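Local coordinates for protein dihydropteroate synthase (Burkholderia cenocepacia, PDB 2Y5S) that probably catalyses the condensation of para-aminobenzoate with 6-hydroxymethyl-7,8-dihydropterin diphosphate to 7,8-dihydropteroate, a step on the way to folate, at residues B[23-28]-B[269-274]; B[232-237]-B[249-254]; B[257-262]-B[279-284]. One frame throughout, in Å; residues are numbered along the deposited sequence.

Contact 1: B[23-28]-B[269-274]; sequences PLVMGI and VRVHDV. With 78H (7,8-dihydropteroate), chain P.
The guanidinium of Arg270 is held between two layers: Ile28 lies over one face, with CG1 3.7 Å from CZ of Arg270, and the pterin of 7,8-dihydropteroate over the other, its N8 3.6 Å from the same CZ. This is the closing seam of a TIM barrel, where the first strand, 24-30, runs parallel to the last, 268-271. At the edge of the guanidinium, near its plane, sits SD of Met26. Ile28 serves a second flat group as well, since its CD1 makes a CH-pi contact with the face of the His272 ring, 3.5 Å from the centroid. Met26 binds on both sides of Arg270, its N to Val269 O (2.8 Å) and its O to Val271 N (2.9 Å). The extended Arg270, with CG anti to the backbone N (chi1 -178°), reaches the pterin and forms a salt bridge to Asp64, while His272 ND1 pairs with Ser233. Away from the ligand, Val25, Val269 and Val271 share the other face of the sheet. The last rung is the most bent: Ile28 N meets Val271 O at 2.9 Å with 146° at the hydrogen, and CA of Gly27 approaches that same oxygen at 3.4 Å.

Contact 2: B[232-237]-B[249-254]; sequences MSRKSM and ERVAAS. With 78H (7,8-dihydropteroate), chain P; EDO (1,2-ethanediol), chain T; EDO (1,2-ethanediol), chain S.
Arg250 stretches alongside the backbone of Arg234, its CD 3.4 Å from the carbonyl O of Arg234, and then turns NH1 onto that oxygen in a 2.8 Å hydrogen bond. The oxygen lies close to the guanidinium plane, whereas NH1 stands 37° out of the carbonyl plane, so the arginine grips the carbonyl from above. The backbone N of the same residue is held as well. Arg234 N donates to Ser254 OG at 2.9 Å, and this hydroxyl, beside its own backbone N (chi1 -60°), in turn donates a hydrogen bond to Arg250 O at 2.7 Å, linking turn and helix start through one oxygen. The turn is of type II, from Met232 to Lys235. It leads into Lys235 and Ser236, which belong to the 7,8-dihydropteroate pocket. The extended Lys235 lies along the ligand's benzoate ring, with CE 3.6 Å from C16, and NZ reaches O4 of the pterin at 2.7 Å while also bonding Phe196 O and Gly231 O. Ser236 N, at the start of helix 236-239, gives the ligand's O23 a 2.9 Å bond; the helix end would favour the carboxylate. The guanidinium of Arg234 leads elsewhere, to a salt bridge with Asp273, and Arg250 NH2 holds an ethanediol, probably from the crystallisation liquor. The turn thus joins the region after strand 229-230 to helix 236-239, and is braced by the first turn of helix 251-263, where Ala253 and Ser254 pack on Leu238 and Ala252 meets Ala276 of the second subunit.

Contact 3: B[257-262]-B[279-284]; sequences AALCAV and DALSVW
CG2 of Val262 makes a CH-pi contact over the face of the five-membered ring of Trp284, 3.9 Å from its centroid and 10° off the normal. The same methyl presses against CD2 of Leu281 at 3.4 Å, closer than an ordinary carbon-carbon contact, so the packing is tight at this point. It gets there because CG2 of Val262 lies between the backbone N and the carbonyl carbon, directed at the neighbouring helix. One turn earlier Leu259 makes a second approach. Its CD1 rests on CB of Ala280 at 3.9 Å, and its CD2 fits among CB of Trp284 (3.8 Å), CD2 of Leu281 (4.1 Å) and the carbonyl O of Ala280 (3.7 Å). The small Ala280 lets the leucine come close to the backbone of helix 274-291. Apolar contact carries the whole interface between the two segments.

A second shell surrounds the indole. With CG anti to the backbone N, Trp284 swings its ring back past Val262, bringing CZ2 to 3.7 Å from Val262 O, and a hydrogen bond from NE1 to Glu263 OE1 of the other helix, just beyond the segment, would limit the rotation of the ring. Pro23 lies against both Val262 and Trp284, and Val269 of strand 268-271 touches Val262 from the barrel side. Farther out, Leu259 meets Ala256 of the second subunit, while Asp279 forms a salt bridge with that subunit's Lys245. The two helical segments run in roughly the same direction, 38° apart with axes 10.2 Å from each other. Successive in the chain and separated by strand 268-271, helices 251-263 and 274-291 pack as adjacent outer helices of a TIM barrel.

How the contacts relate
Contact 1 lies in the barrel wall, contact 2 at its ligand-binding end and contact 3 in the helices around it. Contact 1 is buried, and backbone bonds join its strands; contact 3, also buried, joins two neighbouring helices of the outer layer by apolar packing and is tied to contact 1 by Pro23 and by Val25 against Leu281. Contact 2 is only partly buried and polar, gripping a turn with side-chain to backbone bonds. Contacts 2 and 3 both draw on helix 251-263, from its start and its later turns, and both touch the second subunit. Ligand chemistry belongs to contacts 1 and 2, which touch each other through polar side chains; the side chain of Val262 in contact 3 is about 14 Å from the ligand.

Contact 1: B[23-28]-B[269-274]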
# COMPACT_ATOMS: atom_id res chain seq x y z
N PRO B 23 -8.03 -6.20 -10.15
CA PRO B 23 -6.83 -5.98 -10.91
C PRO B 23 -5.99 -7.23 -10.93
O PRO B 23 -6.04 -8.03 -9.98
CB PRO B 23 -6.10 -4.87 -10.14
CG PRO B 23 -6.67 -4.89 -8.79
CD PRO B 23 -8.07 -5.38 -8.93
N LEU B 24 -5.24 -7.40 -12.00
CA LEU B 24 -4.42 -8.59 -12.19
C LEU B 24 -2.96 -8.28 -11.95
O LEU B 24 -2.49 -7.17 -12.17
CB LEU B 24 -4.60 -9.15 -13.61
CG LEU B 24 -6.01 -9.62 -13.98
CD1 LEU B 24 -5.97 -10.31 -15.37
CD2 LEU B 24 -6.69 -10.53 -12.95
N VAL B 25 -2.24 -9.28 -11.46
CA VAL B 25 -0.82 -9.17 -11.17
C VAL B 25 0.03 -9.90 -12.25
O VAL B 25 -0.10 -11.11 -12.50
CB VAL B 25 -0.55 -9.71 -9.78
CG1 VAL B 25 0.95 -9.74 -9.49
CG2 VAL B 25 -1.35 -8.86 -8.74
N MET B 26 0.88 -9.13 -12.92
CA MET B 26 1.81 -9.66 -13.92
C MET B 26 3.19 -9.79 -13.29
O MET B 26 3.82 -8.78 -12.95
CB MET B 26 1.89 -8.72 -15.12
CG MET B 26 3.05 -8.99 -16.08
SD MET B 26 3.15 -7.84 -17.48
CE MET B 26 1.68 -8.32 -18.39
N GLY B 27 3.67 -11.02 -13.12
CA GLY B 27 4.97 -11.25 -12.49
C GLY B 27 6.08 -11.13 -13.52
O GLY B 27 5.98 -11.68 -14.61
N ILE B 28 7.16 -10.45 -13.16
CA ILE B 28 8.25 -10.19 -14.08
C ILE B 28 9.18 -11.39 -14.04
O ILE B 28 9.74 -11.71 -12.99
CB ILE B 28 9.03 -8.91 -13.70
CG1 ILE B 28 8.13 -7.67 -13.79
CG2 ILE B 28 10.26 -8.74 -14.63
CD1 ILE B 28 8.68 -6.47 -12.99
N VAL B 269 -0.94 -4.68 -12.81
CA VAL B 269 0.28 -4.16 -12.24
C VAL B 269 1.41 -5.19 -12.48
O VAL B 269 1.24 -6.40 -12.26
CB VAL B 269 0.12 -3.76 -10.75
CG1 VAL B 269 -0.81 -2.50 -10.60
CG2 VAL B 269 -0.42 -4.93 -9.89
N ARG B 270 2.54 -4.69 -12.98
CA ARG B 270 3.68 -5.49 -13.37
C ARG B 270 4.70 -5.41 -12.26
O ARG B 270 5.20 -4.34 -11.96
CB ARG B 270 4.27 -4.94 -14.68
CG ARG B 270 5.43 -5.69 -15.25
CD ARG B 270 5.80 -5.10 -16.63
NE ARG B 270 6.92 -5.83 -17.21
CZ ARG B 270 8.20 -5.61 -16.91
NH1 ARG B 270 8.54 -4.66 -16.04
NH2 ARG B 270 9.15 -6.35 -17.48
N VAL B 271 5.01 -6.54 -11.64
CA VAL B 271 5.80 -6.52 -10.41
C VAL B 271 6.83 -7.63 -10.32
O VAL B 271 6.69 -8.69 -10.96
CB VAL B 271 4.87 -6.59 -9.19
CG1 VAL B 271 3.79 -5.49 -9.26
CG2 VAL B 271 4.21 -8.00 -9.09
N HIS B 272 7.85 -7.38 -9.52
CA HIS B 272 8.84 -8.39 -9.17
C HIS B 272 8.35 -9.20 -7.99
O HIS B 272 8.53 -10.41 -7.94
CB HIS B 272 10.16 -7.73 -8.78
CG HIS B 272 10.84 -7.04 -9.91
ND1 HIS B 272 10.71 -5.68 -10.14
CD2 HIS B 272 11.67 -7.51 -10.88
CE1 HIS B 272 11.43 -5.36 -11.20
NE2 HIS B 272 12.02 -6.44 -11.66
N ASP B 273 7.74 -8.51 -7.03
CA ASP B 273 7.42 -9.11 -5.73
C ASP B 273 5.97 -9.56 -5.69
O ASP B 273 5.09 -8.83 -5.25
CB ASP B 273 7.75 -8.12 -4.62
CG ASP B 273 9.16 -7.64 -4.71
OD1 ASP B 273 10.04 -8.42 -4.31
OD2 ASP B 273 9.39 -6.51 -5.24
N VAL B 274 5.72 -10.77 -6.18
CA VAL B 274 4.37 -11.20 -6.48
C VAL B 274 3.55 -11.47 -5.20
O VAL B 274 2.46 -10.94 -5.07
CB VAL B 274 4.36 -12.45 -7.37
CG1 VAL B 274 2.92 -12.98 -7.54
CG2 VAL B 274 5.00 -12.11 -8.71
O4 78H P . 6.88 -0.12 -16.99
C4 78H P . 6.92 -0.99 -17.86
C5 78H P . 8.10 -1.70 -18.17
N3 78H P . 5.75 -1.28 -18.59
C9 78H P . 8.04 -2.66 -19.21
N5 78H P . 9.24 -1.49 -17.47
C2 78H P . 5.78 -2.25 -19.64
N8 78H P . 9.17 -3.39 -19.55
N1 78H P . 6.92 -2.91 -19.90
C6 78H P . 10.38 -2.14 -17.79
N2 78H P . 4.68 -2.50 -20.37
C7 78H P . 10.50 -3.05 -19.02
C10 78H P . 11.62 -1.96 -16.96
N11 78H P . 12.35 -0.76 -17.38
C15 78H P . 12.73 0.11 -16.46
C16 78H P . 12.46 1.47 -16.60
C17 78H P . 13.39 -0.37 -15.32
C18 78H P . 12.87 2.35 -15.62
C19 78H P . 13.79 0.52 -14.34
C20 78H P . 13.54 1.88 -14.49
C21 78H P . 13.96 2.86 -13.39
O22 78H P . 13.45 3.98 -13.44
O23 78H P . 14.66 2.45 -12.44

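Contact 2: B[232-237]-B[249-254]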
# COMPACT_ATOMS: atom_id res chain seq x y z
N MET B 232 5.85 -0.05 -11.99
CA MET B 232 6.73 0.81 -11.20
C MET B 232 7.70 0.06 -10.31
O MET B 232 8.50 0.68 -9.61
CB MET B 232 5.86 1.71 -10.35
CG MET B 232 5.09 2.68 -11.21
SD MET B 232 3.91 3.59 -10.27
CE MET B 232 2.66 2.36 -10.18
N SER B 233 7.65 -1.28 -10.39
CA SER B 233 8.33 -2.15 -9.43
C SER B 233 9.84 -1.92 -9.38
O SER B 233 10.53 -2.04 -10.39
CB SER B 233 8.01 -3.61 -9.77
OG SER B 233 8.67 -4.51 -8.88
N ARG B 234 10.34 -1.60 -8.18
CA ARG B 234 11.75 -1.37 -7.91
C ARG B 234 12.39 -0.20 -8.66
O ARG B 234 13.61 -0.08 -8.68
CB ARG B 234 12.57 -2.67 -8.12
CG ARG B 234 12.03 -3.81 -7.28
CD ARG B 234 12.89 -5.04 -7.39
NE ARG B 234 12.54 -6.05 -6.39
CZ ARG B 234 13.00 -7.29 -6.41
NH1 ARG B 234 13.82 -7.70 -7.38
NH2 ARG B 234 12.62 -8.15 -5.46
N LYS B 235 11.58 0.70 -9.21
CA LYS B 235 12.10 1.71 -10.12
C LYS B 235 12.66 2.92 -9.38
O LYS B 235 12.40 3.12 -8.19
CB LYS B 235 11.04 2.11 -11.13
CG LYS B 235 10.75 1.04 -12.20
CD LYS B 235 9.95 1.60 -13.36
CE LYS B 235 9.74 0.56 -14.46
NZ LYS B 235 8.80 1.06 -15.49
N SER B 236 13.43 3.72 -10.11
CA SER B 236 14.09 4.91 -9.58
C SER B 236 13.15 5.90 -8.96
O SER B 236 13.52 6.55 -7.99
CB SER B 236 14.88 5.60 -10.68
OG SER B 236 15.99 4.80 -10.99
N MET B 237 11.93 6.03 -9.51
CA MET B 237 10.93 6.92 -8.89
C MET B 237 10.66 6.56 -7.43
O MET B 237 10.27 7.41 -6.63
CB MET B 237 9.61 6.93 -9.67
CG MET B 237 8.89 5.58 -9.73
SD MET B 237 7.39 5.62 -10.73
CE MET B 237 6.28 6.53 -9.66
N GLU B 249 15.95 -3.08 -2.04
CA GLU B 249 15.38 -2.51 -0.83
C GLU B 249 14.13 -1.66 -1.10
O GLU B 249 13.77 -0.81 -0.30
CB GLU B 249 16.45 -1.72 -0.09
CG GLU B 249 17.56 -2.63 0.46
CD GLU B 249 18.73 -1.88 1.05
OE1 GLU B 249 18.52 -0.77 1.58
OE2 GLU B 249 19.85 -2.42 0.98
N ARG B 250 13.45 -1.91 -2.22
CA ARG B 250 12.33 -1.07 -2.64
C ARG B 250 11.00 -1.82 -2.64
O ARG B 250 10.04 -1.37 -3.26
CB ARG B 250 12.59 -0.49 -4.03
CG ARG B 250 13.80 0.42 -4.10
CD ARG B 250 14.09 0.90 -5.50
NE ARG B 250 15.33 1.69 -5.54
CZ ARG B 250 15.95 2.08 -6.65
NH1 ARG B 250 15.47 1.77 -7.84
NH2 ARG B 250 17.07 2.80 -6.58
N VAL B 251 10.93 -2.94 -1.92
CA VAL B 251 9.75 -3.80 -2.01
C VAL B 251 8.52 -3.10 -1.44
O VAL B 251 7.48 -3.06 -2.11
CB VAL B 251 9.95 -5.17 -1.32
CG1 VAL B 251 8.69 -6.04 -1.46
CG2 VAL B 251 11.19 -5.90 -1.88
N ALA B 252 8.62 -2.55 -0.22
CA ALA B 252 7.47 -1.87 0.38
C ALA B 252 7.03 -0.67 -0.44
O ALA B 252 5.83 -0.45 -0.64
CB ALA B 252 7.74 -1.45 1.83
N ALA B 253 7.99 0.10 -0.95
CA ALA B 253 7.65 1.21 -1.84
C ALA B 253 6.95 0.73 -3.11
O ALA B 253 6.05 1.40 -3.60
CB ALA B 253 8.90 2.04 -2.17
N SER B 254 7.37 -0.41 -3.64
CA SER B 254 6.77 -1.00 -4.86
C SER B 254 5.34 -1.46 -4.61
O SER B 254 4.43 -1.19 -5.39
CB SER B 254 7.62 -2.18 -5.37
OG SER B 254 8.94 -1.80 -5.70
O4 78H P . 6.88 -0.12 -16.99
C4 78H P . 6.92 -0.99 -17.86
C5 78H P . 8.10 -1.70 -18.17
N3 78H P . 5.75 -1.28 -18.59
C9 78H P . 8.04 -2.66 -19.21
N5 78H P . 9.24 -1.49 -17.47
C2 78H P . 5.78 -2.25 -19.64
N8 78H P . 9.17 -3.39 -19.55
N1 78H P . 6.92 -2.91 -19.90
C6 78H P . 10.38 -2.14 -17.79
N2 78H P . 4.68 -2.50 -20.37
C7 78H P . 10.50 -3.05 -19.02
C10 78H P . 11.62 -1.96 -16.96
N11 78H P . 12.35 -0.76 -17.38
C15 78H P . 12.73 0.11 -16.46
C16 78H P . 12.46 1.47 -16.60
C17 78H P . 13.39 -0.37 -15.32
C18 78H P . 12.87 2.35 -15.62
C19 78H P . 13.79 0.52 -14.34
C20 78H P . 13.54 1.88 -14.49
C21 78H P . 13.96 2.86 -13.39
O22 78H P . 13.45 3.98 -13.44
O23 78H P . 14.66 2.45 -12.44
C1 EDO T . 18.46 2.09 -9.68
O1 EDO T . 18.56 3.23 -8.81
C2 EDO T . 17.25 2.26 -10.59
O2 EDO T . 16.60 1.01 -10.81
C1 EDO S . 15.06 -2.52 -11.24
O1 EDO S . 15.53 -1.19 -11.07
C2 EDO S . 13.82 -2.51 -12.12
O2 EDO S . 13.86 -3.61 -13.03

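Contact 3: B[257-262]-B[279-284]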
# COMPACT_ATOMS: atom_id res chain seq x y z
N ALA B 257 3.22 1.66 -4.50
CA ALA B 257 2.97 2.18 -5.85
C ALA B 257 1.91 1.35 -6.60
O ALA B 257 0.98 1.89 -7.23
CB ALA B 257 4.27 2.25 -6.63
N ALA B 258 2.03 0.03 -6.51
CA ALA B 258 1.02 -0.86 -7.12
C ALA B 258 -0.38 -0.62 -6.57
O ALA B 258 -1.35 -0.51 -7.33
CB ALA B 258 1.44 -2.33 -6.95
N LEU B 259 -0.49 -0.47 -5.24
CA LEU B 259 -1.78 -0.12 -4.62
C LEU B 259 -2.35 1.20 -5.09
O LEU B 259 -3.56 1.32 -5.36
CB LEU B 259 -1.66 -0.07 -3.10
CG LEU B 259 -1.59 -1.43 -2.40
CD1 LEU B 259 -1.04 -1.28 -0.97
CD2 LEU B 259 -2.99 -2.11 -2.41
N CYS B 260 -1.50 2.22 -5.14
CA CYS B 260 -1.89 3.51 -5.68
C CYS B 260 -2.41 3.38 -7.11
O CYS B 260 -3.43 3.98 -7.47
CB CYS B 260 -0.71 4.47 -5.64
SG CYS B 260 -1.13 6.07 -6.25
N ALA B 261 -1.72 2.60 -7.93
CA ALA B 261 -2.13 2.42 -9.32
C ALA B 261 -3.50 1.76 -9.39
O ALA B 261 -4.36 2.20 -10.16
CB ALA B 261 -1.10 1.60 -10.09
N VAL B 262 -3.73 0.72 -8.58
CA VAL B 262 -5.05 0.06 -8.62
C VAL B 262 -6.12 0.96 -8.03
O VAL B 262 -7.25 0.95 -8.50
CB VAL B 262 -5.07 -1.38 -7.98
CG1 VAL B 262 -4.05 -2.27 -8.70
CG2 VAL B 262 -4.82 -1.35 -6.49
N ASP B 279 -0.87 -10.16 -1.63
CA ASP B 279 -1.32 -9.94 -0.25
C ASP B 279 -1.89 -8.53 -0.08
O ASP B 279 -2.98 -8.35 0.50
CB ASP B 279 -0.19 -10.19 0.75
CG ASP B 279 0.09 -11.68 1.01
OD1 ASP B 279 -0.69 -12.56 0.56
OD2 ASP B 279 1.11 -11.97 1.69
N ALA B 280 -1.15 -7.53 -0.57
CA ALA B 280 -1.61 -6.14 -0.53
C ALA B 280 -2.92 -5.99 -1.25
O ALA B 280 -3.81 -5.32 -0.75
CB ALA B 280 -0.56 -5.17 -1.10
N LEU B 281 -3.06 -6.63 -2.41
CA LEU B 281 -4.29 -6.51 -3.19
C LEU B 281 -5.45 -7.30 -2.56
O LEU B 281 -6.60 -6.98 -2.80
CB LEU B 281 -4.05 -6.92 -4.67
CG LEU B 281 -3.26 -5.91 -5.52
CD1 LEU B 281 -3.09 -6.41 -6.95
CD2 LEU B 281 -3.92 -4.52 -5.55
N SER B 282 -5.16 -8.31 -1.75
CA SER B 282 -6.22 -8.99 -1.00
C SER B 282 -6.84 -8.02 0.04
O SER B 282 -8.06 -7.95 0.20
CB SER B 282 -5.71 -10.24 -0.29
OG SER B 282 -5.31 -11.24 -1.20
N VAL B 283 -5.98 -7.26 0.71
CA VAL B 283 -6.45 -6.27 1.66
C VAL B 283 -7.25 -5.19 0.93
O VAL B 283 -8.34 -4.83 1.35
CB VAL B 283 -5.28 -5.65 2.44
CG1 VAL B 283 -5.78 -4.45 3.31
CG2 VAL B 283 -4.60 -6.74 3.31
N TRP B 284 -6.72 -4.70 -0.19
CA TRP B 284 -7.41 -3.67 -0.98
C TRP B 284 -8.82 -4.15 -1.41
O TRP B 284 -9.80 -3.43 -1.27
CB TRP B 284 -6.54 -3.30 -2.20
CG TRP B 284 -7.12 -2.23 -3.07
CD1 TRP B 284 -6.99 -0.89 -2.91
CD2 TRP B 284 -7.92 -2.41 -4.24
NE1 TRP B 284 -7.66 -0.22 -3.89
CE2 TRP B 284 -8.25 -1.13 -4.73
CE3 TRP B 284 -8.40 -3.54 -4.92
CZ2 TRP B 284 -9.02 -0.94 -5.88
CZ3 TRP B 284 -9.18 -3.35 -6.05
CH2 TRP B 284 -9.48 -2.06 -6.52